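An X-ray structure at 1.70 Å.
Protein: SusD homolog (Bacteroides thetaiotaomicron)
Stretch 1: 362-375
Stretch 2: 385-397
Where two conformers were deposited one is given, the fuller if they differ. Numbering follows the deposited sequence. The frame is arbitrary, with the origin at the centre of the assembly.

Stretch 1, residues 362-375: DYLADATSIPGNYV
Stretch 2, residues 385-397: NNYTNQSSITIKW

The two stretches belong to one chain and run antiparallel, burying 1010 Å² together. The register is fixed by Ala-367 CA to Lys-396 CA, 5.0 Å. Ile-370 CA lies 5.3 Å from Ser-392 CA. Asn-373 CA lies 4.9 Å from Thr-388 CA. Val-375 CA lies 4.6 Å from Asn-386 CA. Regular structure is sparse: the first stretch opens in a helix that begins earlier in the chain, and a single antiparallel bridge joins Tyr-374 (phi/psi -110/133) to Tyr-387 (-146/131). Its hydrogen bonds are Tyr-374 N to Tyr-387 O, 2.9 Å and 178° at the hydrogen, and Tyr-387 N to Tyr-374 O, 3.0 Å and 165°. The ring of Tyr-374 (chi1 174°, t; chi2 69°) has Asn-385 O and Tyr-387 N at its edge, near the ring plane, with CD2 3.2 Å from Asn-385 O, while its hydroxyl bonds elsewhere in the structure.

Next to the bridge, asparagine side chains replace the backbone ladder. Asn-373 (chi1 -63°, m; chi2 -37°) brings OD1 within 2.9 Å of Asn-389 N, accepting its hydrogen bond at 155°. Asn-389 points toward the first stretch and adopts t (chi1 -157°, chi2 -50°), so that ND2 donates to Gly-372 O at 2.9 Å while OD1 accepts from Ser-391 N, also at 2.9 Å. One buried amide thus uses both ends, tying the stretches together and bracing its own loop. Pro-371 (-59/139, C-gamma exo) has no amide hydrogen to satisfy; it packs CB 3.4 Å from Asn-389 ND2 and CD 3.2 Å from Ile-393 O.

Asp-366 organises the turn at the other end. With chi1 at -174° (t) and chi2 at -29°, OD1 accepts from Thr-368 N and Ser-369 N, both at 2.9 Å, and OD2 accepts from Ser-369 OG (chi1 -61°, m) at 2.7 Å. Its carbonyl crosses the interface: Lys-396 N donates to Asp-366 O at 3.0 Å and 157°. Water 2 accepts from Ile-395 N at 2.8 Å and lies 2.7 Å from Ser-369 O; water 1 donates to Leu-364 O at 2.8 Å and accepts from Trp-397 N at 3.1 Å.

Ile-395 loses the most area, 120 Å². Its CB points toward the first stretch, and chi1 -58° (m) with chi2 154° (t) sets CD1 over the face of Tyr-363 (chi1 -171°, t; chi2 79°), 3.7 Å from the ring centroid and 21° off the normal. CG2 of Ile-395 also lies against Tyr-363, 3.7 Å from its CE2, and reaches 4.3 Å from Leu-364 CD2 (chi1 -79°, chi2 170°). Lys-396 starts toward the first stretch, CB 4.1 Å from Ala-367 CA; chi1 is t (-177°), chi2 lies between wells (-141°), chi3 is t (-154°) and chi4 m (-49°), and the end of this exposed side chain leads away.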

ATOM      1  N   ASP A 362      18.842 -18.095 -10.210  1.00 26.90           N
ATOM      2  CA  ASP A 362      18.677 -19.353  -9.531  1.00 27.43           C
ATOM      3  C   ASP A 362      17.399 -19.339  -8.689  1.00 24.97           C
ATOM      4  O   ASP A 362      16.705 -20.344  -8.600  1.00 24.39           O
ATOM      5  CB  ASP A 362      19.924 -19.698  -8.695  1.00 29.50           C
ATOM      6  CG  ASP A 362      21.142 -20.114  -9.558  1.00 34.11           C
ATOM      7  OD1 ASP A 362      21.080 -20.184 -10.827  1.00 39.09           O
ATOM      8  OD2 ASP A 362      22.193 -20.364  -8.927  1.00 41.18           O
ATOM      9  N   TYR A 363      17.045 -18.177  -8.129  1.00 23.46           N
ATOM     10  CA  TYR A 363      15.747 -18.029  -7.465  1.00 21.84           C
ATOM     11  C   TYR A 363      14.585 -18.355  -8.399  1.00 21.17           C
ATOM     12  O   TYR A 363      13.641 -19.059  -8.025  1.00 20.77           O
ATOM     13  CB  TYR A 363      15.598 -16.577  -6.952  1.00 21.02           C
ATOM     14  CG  TYR A 363      14.412 -16.311  -6.066  1.00 18.87           C
ATOM     15  CD1 TYR A 363      14.429 -16.675  -4.721  1.00 18.15           C
ATOM     16  CD2 TYR A 363      13.272 -15.681  -6.547  1.00 19.64           C
ATOM     17  CE1 TYR A 363      13.329 -16.432  -3.912  1.00 14.87           C
ATOM     18  CE2 TYR A 363      12.203 -15.413  -5.740  1.00 18.60           C
ATOM     19  CZ  TYR A 363      12.216 -15.789  -4.439  1.00 16.14           C
ATOM     20  OH  TYR A 363      11.102 -15.489  -3.672  1.00 18.56           O
ATOM     21  N   LEU A 364      14.629 -17.827  -9.618  1.00 20.52           N
ATOM     22  CA  LEU A 364      13.544 -17.988 -10.556  1.00 20.59           C
ATOM     23  C   LEU A 364      13.465 -19.410 -11.105  1.00 20.76           C
ATOM     24  O   LEU A 364      12.478 -19.752 -11.793  1.00 22.48           O
ATOM     25  CB  LEU A 364      13.691 -16.994 -11.722  1.00 19.82           C
ATOM     26  CG  LEU A 364      13.239 -15.556 -11.405  1.00 20.61           C
ATOM     27  CD1 LEU A 364      13.644 -14.566 -12.516  1.00 20.19           C
ATOM     28  CD2 LEU A 364      11.741 -15.529 -11.231  1.00 20.25           C
ATOM     29  N   ALA A 365      14.518 -20.184 -10.886  1.00 21.98           N
ATOM     30  CA  ALA A 365      14.582 -21.592 -11.289  1.00 22.60           C
ATOM     31  C   ALA A 365      14.093 -22.523 -10.173  1.00 23.70           C
ATOM     32  O   ALA A 365      14.090 -23.764 -10.355  1.00 23.77           O
ATOM     33  CB  ALA A 365      16.020 -21.975 -11.674  1.00 24.42           C
ATOM     34  N   ASP A 366      13.687 -21.964  -9.038  1.00 22.59           N
ATOM     35  CA  ASP A 366      13.274 -22.774  -7.892  1.00 22.29           C
ATOM     36  C   ASP A 366      11.850 -23.291  -8.056  1.00 22.51           C
ATOM     37  O   ASP A 366      10.884 -22.548  -7.907  1.00 21.58           O
ATOM     38  CB  ASP A 366      13.413 -21.980  -6.589  1.00 22.09           C
ATOM     39  CG  ASP A 366      13.138 -22.816  -5.357  1.00 21.27           C
ATOM     40  OD1 ASP A 366      12.351 -23.784  -5.416  1.00 21.89           O
ATOM     41  OD2 ASP A 366      13.679 -22.470  -4.275  1.00 22.42           O
ATOM     42  N   ALA A 367      11.722 -24.581  -8.369  1.00 22.89           N
ATOM     43  CA  ALA A 367      10.418 -25.204  -8.554  1.00 22.89           C
ATOM     44  C   ALA A 367       9.902 -25.964  -7.310  1.00 22.97           C
ATOM     45  O   ALA A 367       8.810 -26.507  -7.346  1.00 23.39           O
ATOM     46  CB  ALA A 367      10.484 -26.185  -9.754  1.00 24.06           C
ATOM     47  N   THR A 368      10.660 -25.969  -6.220  1.00 23.42           N
ATOM     48  CA  THR A 368      10.386 -26.901  -5.110  1.00 23.16           C
ATOM     49  C   THR A 368       9.986 -26.190  -3.796  1.00 22.69           C
ATOM     50  O   THR A 368       9.140 -26.697  -3.020  1.00 21.93           O
ATOM     51  CB  THR A 368      11.588 -27.838  -4.864  1.00 24.33           C
ATOM     52  OG1 THR A 368      12.776 -27.092  -4.598  1.00 23.96           O
ATOM     53  CG2 THR A 368      11.878 -28.760  -6.049  1.00 23.82           C
ATOM     54  N   SER A 369      10.607 -25.045  -3.534  1.00 21.37           N
ATOM     55  CA  SER A 369      10.446 -24.382  -2.270  1.00 21.08           C
ATOM     56  C   SER A 369       9.039 -23.803  -2.104  1.00 21.00           C
ATOM     57  O   SER A 369       8.499 -23.213  -3.031  1.00 20.95           O
ATOM     58  CB  SER A 369      11.485 -23.259  -2.096  1.00 21.25           C
ATOM     59  OG  SER A 369      12.812 -23.744  -2.119  1.00 22.49           O
ATOM     60  N   ILE A 370       8.462 -23.971  -0.922  1.00 19.55           N
ATOM     61  CA  ILE A 370       7.112 -23.446  -0.673  1.00 19.72           C
ATOM     62  C   ILE A 370       7.108 -22.498   0.513  1.00 19.11           C
ATOM     63  O   ILE A 370       8.040 -22.497   1.324  1.00 19.00           O
ATOM     64  CB  ILE A 370       6.106 -24.587  -0.457  1.00 21.22           C
ATOM     65  CG1 ILE A 370       6.455 -25.415   0.772  1.00 22.54           C
ATOM     66  CG2 ILE A 370       6.054 -25.461  -1.773  1.00 23.42           C
ATOM     67  CD1 ILE A 370       5.577 -26.656   0.950  1.00 25.96           C
ATOM     68  N   PRO A 371       6.073 -21.668   0.621  1.00 19.00           N
ATOM     69  CA  PRO A 371       6.040 -20.697   1.709  1.00 17.69           C
ATOM     70  C   PRO A 371       6.103 -21.396   3.074  1.00 17.82           C
ATOM     71  O   PRO A 371       5.534 -22.462   3.276  1.00 18.47           O
ATOM     72  CB  PRO A 371       4.731 -19.922   1.433  1.00 17.33           C
ATOM     73  CG  PRO A 371       4.526 -20.090  -0.045  1.00 17.82           C
ATOM     74  CD  PRO A 371       5.001 -21.428  -0.372  1.00 18.61           C
ATOM     75  N   GLY A 372       6.872 -20.820   3.985  1.00 17.25           N
ATOM     76  CA  GLY A 372       7.165 -21.428   5.277  1.00 16.80           C
ATOM     77  C   GLY A 372       6.050 -21.283   6.285  1.00 17.95           C
ATOM     78  O   GLY A 372       5.257 -20.318   6.253  1.00 17.84           O
ATOM     79  N   ASN A 373       5.983 -22.245   7.188  1.00 17.76           N
ATOM     80  CA  ASN A 373       5.081 -22.119   8.323  1.00 18.17           C
ATOM     81  C   ASN A 373       5.749 -21.219   9.336  1.00 18.82           C
ATOM     82  O   ASN A 373       6.961 -21.009   9.268  1.00 19.37           O
ATOM     83  CB  ASN A 373       4.803 -23.495   8.922  1.00 19.32           C
ATOM     84  CG  ASN A 373       4.115 -24.391   7.952  1.00 19.26           C
ATOM     85  OD1 ASN A 373       3.286 -23.943   7.191  1.00 19.76           O
ATOM     86  ND2 ASN A 373       4.458 -25.673   7.974  1.00 21.30           N
ATOM     87  N   TYR A 374       4.972 -20.714  10.284  1.00 17.98           N
ATOM     88  CA  TYR A 374       5.499 -19.817  11.277  1.00 17.52           C
ATOM     89  C   TYR A 374       5.522 -20.504  12.624  1.00 17.31           C
ATOM     90  O   TYR A 374       4.524 -21.096  13.009  1.00 16.32           O
ATOM     91  CB  TYR A 374       4.580 -18.606  11.390  1.00 17.39           C
ATOM     92  CG  TYR A 374       4.989 -17.689  12.509  1.00 16.44           C
ATOM     93  CD1 TYR A 374       6.166 -16.956  12.434  1.00 15.92           C
ATOM     94  CD2 TYR A 374       4.185 -17.527  13.624  1.00 17.12           C
ATOM     95  CE1 TYR A 374       6.549 -16.128  13.469  1.00 16.52           C
ATOM     96  CE2 TYR A 374       4.556 -16.678  14.662  1.00 17.40           C
ATOM     97  CZ  TYR A 374       5.744 -15.978  14.569  1.00 15.86           C
ATOM     98  OH  TYR A 374       6.127 -15.147  15.587  1.00 17.73           O
ATOM     99  N   VAL A 375       6.646 -20.401  13.324  1.00 17.96           N
ATOM    100  CA  VAL A 375       6.737 -20.835  14.721  1.00 18.74           C
ATOM    101  C   VAL A 375       7.239 -19.663  15.534  1.00 17.40           C
ATOM    102  O   VAL A 375       8.094 -18.876  15.079  1.00 16.73           O
ATOM    103  CB  VAL A 375       7.640 -22.069  14.923  1.00 20.15           C
ATOM    104  CG1 VAL A 375       6.963 -23.345  14.340  1.00 22.20           C
ATOM    105  CG2 VAL A 375       9.006 -21.852  14.316  1.00 23.01           C
ATOM    106  N   ASN A 385       0.832 -18.682  18.824  1.00 16.36           N
ATOM    107  CA  ASN A 385       1.075 -17.842  17.673  1.00 16.28           C
ATOM    108  C   ASN A 385       1.474 -18.615  16.429  1.00 16.83           C
ATOM    109  O   ASN A 385       1.519 -18.034  15.343  1.00 15.73           O
ATOM    110  CB  ASN A 385       2.155 -16.791  18.000  1.00 15.82           C
ATOM    111  CG  ASN A 385       1.683 -15.817  19.026  1.00 17.30           C
ATOM    112  OD1 ASN A 385       0.513 -15.418  18.999  1.00 17.41           O
ATOM    113  ND2 ASN A 385       2.555 -15.395  19.892  1.00 17.72           N
ATOM    114  N   ASN A 386       1.755 -19.916  16.571  1.00 16.94           N
ATOM    115  CA  ASN A 386       2.218 -20.691  15.435  1.00 18.18           C
ATOM    116  C   ASN A 386       1.141 -20.738  14.338  1.00 17.68           C
ATOM    117  O   ASN A 386      -0.038 -20.738  14.616  1.00 18.83           O
ATOM    118  CB  ASN A 386       2.588 -22.121  15.844  1.00 17.42           C
ATOM    119  CG  ASN A 386       3.807 -22.219  16.753  1.00 18.65           C
ATOM    120  OD1 ASN A 386       4.445 -21.228  17.138  1.00 17.56           O
ATOM    121  ND2 ASN A 386       4.162 -23.458  17.066  1.00 19.51           N
ATOM    122  N   TYR A 387       1.559 -20.784  13.076  1.00 17.84           N
ATOM    123  CA  TYR A 387       0.616 -20.718  11.973  1.00 16.68           C
ATOM    124  C   TYR A 387       1.067 -21.550  10.775  1.00 16.43           C
ATOM    125  O   TYR A 387       2.215 -21.472  10.349  1.00 16.95           O
ATOM    126  CB  TYR A 387       0.321 -19.252  11.597  1.00 16.48           C
ATOM    127  CG  TYR A 387      -0.922 -19.063  10.729  1.00 16.70           C
ATOM    128  CD1 TYR A 387      -2.202 -19.023  11.274  1.00 21.13           C
ATOM    129  CD2 TYR A 387      -0.798 -18.929   9.353  1.00 19.39           C
ATOM    130  CE1 TYR A 387      -3.326 -18.876  10.453  1.00 22.36           C
ATOM    131  CE2 TYR A 387      -1.902 -18.765   8.548  1.00 20.29           C
ATOM    132  CZ  TYR A 387      -3.150 -18.743   9.093  1.00 20.03           C
ATOM    133  OH  TYR A 387      -4.205 -18.587   8.241  1.00 25.20           O
ATOM    134  N   THR A 388       0.151 -22.360  10.262  1.00 17.32           N
ATOM    135  CA  THR A 388       0.382 -23.144   9.047  1.00 16.16           C
ATOM    136  C   THR A 388       0.082 -22.292   7.819  1.00 16.64           C
ATOM    137  O   THR A 388      -1.039 -21.788   7.638  1.00 16.51           O
ATOM    138  CB  THR A 388      -0.474 -24.432   9.030  1.00 17.25           C
ATOM    139  OG1 THR A 388      -0.273 -25.207  10.234  1.00 18.66           O
ATOM    140  CG2 THR A 388      -0.133 -25.246   7.784  1.00 16.98           C
ATOM    141  N   ASN A 389       1.091 -22.092   6.987  1.00 16.39           N
ATOM    142  CA  ASN A 389       0.922 -21.269   5.784  1.00 17.67           C
ATOM    143  C   ASN A 389      -0.086 -21.921   4.857  1.00 18.91           C
ATOM    144  O   ASN A 389       0.003 -23.129   4.570  1.00 18.84           O
ATOM    145  CB  ASN A 389       2.273 -21.077   5.092  1.00 17.71           C
ATOM    146  CG  ASN A 389       2.312 -19.884   4.232  1.00 16.37           C
ATOM    147  OD1 ASN A 389       1.422 -19.675   3.401  1.00 17.21           O
ATOM    148  ND2 ASN A 389       3.368 -19.071   4.386  1.00 16.46           N
ATOM    149  N   GLN A 390      -1.058 -21.142   4.384  1.00 19.01           N
ATOM    150  CA  GLN A 390      -2.070 -21.733   3.570  1.00 19.86           C
ATOM    151  C   GLN A 390      -1.677 -21.691   2.108  1.00 19.07           C
ATOM    152  O   GLN A 390      -2.370 -22.299   1.307  1.00 18.61           O
ATOM    153  CB  GLN A 390      -3.432 -21.104   3.828  1.00 21.89           C
ATOM    154  CG  GLN A 390      -3.901 -21.356   5.262  1.00 26.07           C
ATOM    155  CD  GLN A 390      -5.371 -20.985   5.496  1.00 35.20           C
ATOM    156  OE1 GLN A 390      -6.067 -20.497   4.592  1.00 38.27           O
ATOM    157  NE2 GLN A 390      -5.845 -21.225   6.719  1.00 35.73           N
ATOM    158  N   SER A 391      -0.542 -21.061   1.784  1.00 17.67           N
ATOM    159  CA  SER A 391      -0.018 -21.097   0.420  1.00 17.97           C
ATOM    160  C   SER A 391       1.003 -22.202   0.167  1.00 18.73           C
ATOM    161  O   SER A 391       1.866 -22.487   1.014  1.00 18.66           O
ATOM    162  CB  SER A 391       0.623 -19.749   0.085  1.00 17.49           C
ATOM    163  OG  SER A 391       0.995 -19.663  -1.272  1.00 17.69           O
ATOM    164  N   SER A 392       0.938 -22.803  -1.021  1.00 19.35           N
ATOM    165  CA  SER A 392       1.922 -23.784  -1.435  0.70 19.56           C
ATOM    166  C   SER A 392       2.610 -23.347  -2.713  1.00 19.57           C
ATOM    167  O   SER A 392       3.297 -24.171  -3.371  1.00 19.39           O
ATOM    168  CB  SER A 392       1.224 -25.123  -1.640  0.70 19.94           C
ATOM    169  OG  SER A 392       0.053 -24.987  -2.443  0.70 24.27           O
ATOM    170  N   ILE A 393       2.438 -22.063  -3.060  1.00 18.21           N
ATOM    171  CA  ILE A 393       2.874 -21.558  -4.363  1.00 17.93           C
ATOM    172  C   ILE A 393       4.396 -21.512  -4.465  1.00 18.85           C
ATOM    173  O   ILE A 393       5.091 -20.988  -3.590  1.00 18.04           O
ATOM    174  CB  ILE A 393       2.180 -20.194  -4.720  1.00 18.64           C
ATOM    175  CG1 ILE A 393       2.066 -19.976  -6.230  1.00 17.61           C
ATOM    176  CG2 ILE A 393       2.859 -19.013  -4.031  1.00 18.31           C
ATOM    177  CD1 ILE A 393       1.083 -20.982  -6.979  1.00 21.68           C
ATOM    178  N   THR A 394       4.925 -22.059  -5.554  1.00 18.32           N
ATOM    179  CA  THR A 394       6.347 -22.087  -5.792  1.00 18.76           C
ATOM    180  C   THR A 394       6.757 -20.927  -6.684  1.00 18.65           C
ATOM    181  O   THR A 394       5.917 -20.258  -7.269  1.00 18.50           O
ATOM    182  CB  THR A 394       6.747 -23.442  -6.461  1.00 18.69           C
ATOM    183  OG1 THR A 394       5.992 -23.617  -7.666  1.00 20.82           O
ATOM    184  CG2 THR A 394       6.481 -24.603  -5.500  1.00 22.02           C
ATOM    185  N   ILE A 395       8.059 -20.694  -6.813  1.00 19.04           N
ATOM    186  CA  ILE A 395       8.559 -19.516  -7.516  1.00 17.90           C
ATOM    187  C   ILE A 395       8.621 -19.627  -9.029  1.00 19.33           C
ATOM    188  O   ILE A 395       8.139 -18.742  -9.751  1.00 18.45           O
ATOM    189  CB  ILE A 395       9.979 -19.169  -7.025  1.00 18.79           C
ATOM    190  CG1 ILE A 395      10.000 -18.906  -5.491  1.00 19.50           C
ATOM    191  CG2 ILE A 395      10.573 -17.944  -7.832  1.00 18.37           C
ATOM    192  CD1 ILE A 395      11.361 -19.187  -4.862  1.00 18.95           C
ATOM    193  N   LYS A 396       9.218 -20.718  -9.522  1.00 19.67           N
ATOM    194  CA  LYS A 396       9.413 -20.891 -10.972  0.50 20.53           C
ATOM    195  C   LYS A 396       8.095 -20.810 -11.714  1.00 19.82           C
ATOM    196  O   LYS A 396       7.118 -21.467 -11.341  1.00 19.71           O
ATOM    197  CB  LYS A 396      10.074 -22.238 -11.296  0.50 21.02           C
ATOM    198  CG  LYS A 396      10.382 -22.491 -12.792  0.50 23.55           C
ATOM    199  CD  LYS A 396      10.109 -23.954 -13.158  0.50 26.78           C
ATOM    200  CE  LYS A 396      10.944 -24.445 -14.343  0.50 27.67           C
ATOM    201  NZ  LYS A 396      10.922 -23.531 -15.535  0.50 27.55           N
ATOM    202  N   TRP A 397       8.079 -20.015 -12.768  1.00 19.82           N
ATOM    203  CA  TRP A 397       6.919 -19.881 -13.627  1.00 21.29           C
ATOM    204  C   TRP A 397       6.592 -21.208 -14.312  1.00 23.48           C
ATOM    205  O   TRP A 397       7.489 -21.897 -14.810  1.00 23.23           O
ATOM    206  CB  TRP A 397       7.120 -18.818 -14.688  1.00 20.51           C
ATOM    207  CG  TRP A 397       5.840 -18.549 -15.393  1.00 20.54           C
ATOM    208  CD1 TRP A 397       5.421 -19.082 -16.576  1.00 22.37           C
ATOM    209  CD2 TRP A 397       4.773 -17.732 -14.920  1.00 20.91           C
ATOM    210  NE1 TRP A 397       4.165 -18.625 -16.873  1.00 22.38           N
ATOM    211  CE2 TRP A 397       3.749 -17.790 -15.868  1.00 21.77           C
ATOM    212  CE3 TRP A 397       4.593 -16.933 -13.790  1.00 21.89           C
ATOM    213  CZ2 TRP A 397       2.569 -17.103 -15.711  1.00 20.29           C
ATOM    214  CZ3 TRP A 397       3.428 -16.255 -13.645  1.00 23.28           C
ATOM    215  CH2 TRP A 397       2.429 -16.340 -14.589  1.00 22.84           C
TER
HETATM  216  O   HOH W   1      10.632 -18.429 -13.422  1.00 20.99           O
HETATM  217  O   HOH W   2       9.693 -22.235  -5.204  1.00 19.28           O